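Local coordinates for protein fimbrin (PDB 1RT8) that binds actin filaments and crosslinks them, serving actin structures that set up and maintain cell polarity and take part in cytokinesis, at residues S419-G424 with L445-G450. Numbering follows the deposited sequence.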
# COMPACT_ATOMS: atom_id res chain seq x y z
N SER A 419 9.66 30.47 -0.64
CA SER A 419 11.02 30.81 -0.21
C SER A 419 12.00 29.73 -0.64
O SER A 419 13.09 30.02 -1.12
CB SER A 419 11.09 30.94 1.31
OG SER A 419 10.24 31.98 1.76
N MET A 420 11.60 28.48 -0.44
CA MET A 420 12.41 27.32 -0.81
C MET A 420 12.60 27.26 -2.34
O MET A 420 13.71 27.07 -2.83
CB MET A 420 11.72 26.05 -0.30
CG MET A 420 12.65 25.03 0.31
SD MET A 420 13.74 25.71 1.57
CE MET A 420 13.39 24.68 2.99
N ALA A 421 11.51 27.45 -3.08
CA ALA A 421 11.54 27.41 -4.54
C ALA A 421 12.35 28.53 -5.18
O ALA A 421 12.90 28.37 -6.27
CB ALA A 421 10.12 27.44 -5.09
N ALA A 422 12.42 29.68 -4.51
CA ALA A 422 13.16 30.83 -5.02
C ALA A 422 14.67 30.67 -4.91
O ALA A 422 15.42 31.56 -5.33
CB ALA A 422 12.73 32.09 -4.30
N LYS A 423 15.13 29.56 -4.36
CA LYS A 423 16.56 29.32 -4.20
C LYS A 423 17.15 28.62 -5.42
O LYS A 423 17.71 27.53 -5.31
CB LYS A 423 16.82 28.48 -2.93
CG LYS A 423 16.24 29.10 -1.67
CD LYS A 423 16.68 28.37 -0.40
CE LYS A 423 16.01 28.99 0.82
NZ LYS A 423 16.52 28.49 2.14
N GLY A 424 17.02 29.25 -6.58
CA GLY A 424 17.55 28.69 -7.81
C GLY A 424 16.55 27.87 -8.60
O GLY A 424 16.93 27.07 -9.45
N LEU A 445 9.37 20.55 -7.63
CA LEU A 445 10.77 20.17 -7.81
C LEU A 445 11.66 21.35 -7.34
O LEU A 445 12.73 21.13 -6.77
CB LEU A 445 11.04 19.81 -9.28
CG LEU A 445 10.40 18.48 -9.72
CD1 LEU A 445 10.47 18.33 -11.22
CD2 LEU A 445 11.11 17.32 -9.04
N ASP A 446 11.21 22.59 -7.56
CA ASP A 446 11.97 23.76 -7.11
C ASP A 446 12.01 23.83 -5.58
O ASP A 446 13.02 24.22 -4.98
CB ASP A 446 11.36 25.07 -7.62
CG ASP A 446 11.66 25.32 -9.08
OD1 ASP A 446 12.57 24.67 -9.63
OD2 ASP A 446 10.98 26.18 -9.68
N VAL A 447 10.89 23.47 -4.94
CA VAL A 447 10.84 23.48 -3.48
C VAL A 447 11.89 22.49 -2.97
O VAL A 447 12.67 22.80 -2.07
CB VAL A 447 9.46 23.02 -2.97
CG1 VAL A 447 9.48 22.93 -1.45
CG2 VAL A 447 8.39 24.01 -3.42
N LEU A 448 11.90 21.30 -3.56
CA LEU A 448 12.84 20.26 -3.17
C LEU A 448 14.28 20.70 -3.43
O LEU A 448 15.20 20.35 -2.68
CB LEU A 448 12.53 18.97 -3.93
CG LEU A 448 11.24 18.25 -3.51
CD1 LEU A 448 10.73 17.32 -4.59
CD2 LEU A 448 11.51 17.48 -2.24
N HIS A 449 14.45 21.47 -4.49
CA HIS A 449 15.76 21.98 -4.86
C HIS A 449 16.22 22.97 -3.80
O HIS A 449 17.41 23.10 -3.52
CB HIS A 449 15.71 22.66 -6.23
CG HIS A 449 17.01 23.27 -6.65
ND1 HIS A 449 17.30 24.61 -6.44
CD2 HIS A 449 18.13 22.72 -7.18
CE1 HIS A 449 18.54 24.85 -6.83
NE2 HIS A 449 19.06 23.72 -7.28
N GLY A 450 15.26 23.67 -3.20
CA GLY A 450 15.61 24.61 -2.16
C GLY A 450 16.02 23.90 -0.88
O GLY A 450 16.86 24.40 -0.12
O HOH W 1 14.95 26.13 -5.96
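M420 and A421, in the last turn of helix 410-421, meet G450 and V447 of helix 442-451 in the fourth calponin-homology domain of fimbrin, within the second actin-binding region. The helices come very close here: the CA atoms of A421 and V447 are 4.1 Å apart, those of M420 and G450 4.4 Å. At the second of these points the glycine leaves room for the approach. Its CA gives a CA-H...O contact to M420 O at 3.2 Å, and a CB on G450, pointing toward the partner helix, would clash with that oxygen. The same carbonyl accepts the backbone N-H of K423 as the helix ends. M420 lays its bent side chain against the second helix: CB packs on V447 CG1, and SD lies against the carbonyl group of G450. An off-staggered chi1 of -138° sets CG 3.3 Å from V447 O. An alanine in place of M420 would keep CB near V447 but would probably leave a gap beside the G450 carbonyl, where CG and SD had packed. A421, which is buried, directs its CA-H almost straight at D446 O (169° at the hydrogen), while its CB meets D446 CB at 3.7 Å. The carboxylate of D446 is engaged beyond the two segments, OD1 by Y458 OH and K426 N, OD2 by G427 N, so D446 ties the loop leading out of 419-424, and Y458 beyond the second helix, to helix 442-451. Past the helix end, K423 is the centre of an inverse gamma turn, and its O approaches the H449 ring at the edge, in plane. A water sits at that same edge, hydrogen-bonded to A421 O, to D446 O and, at 2.8 Å, to H449 ND1.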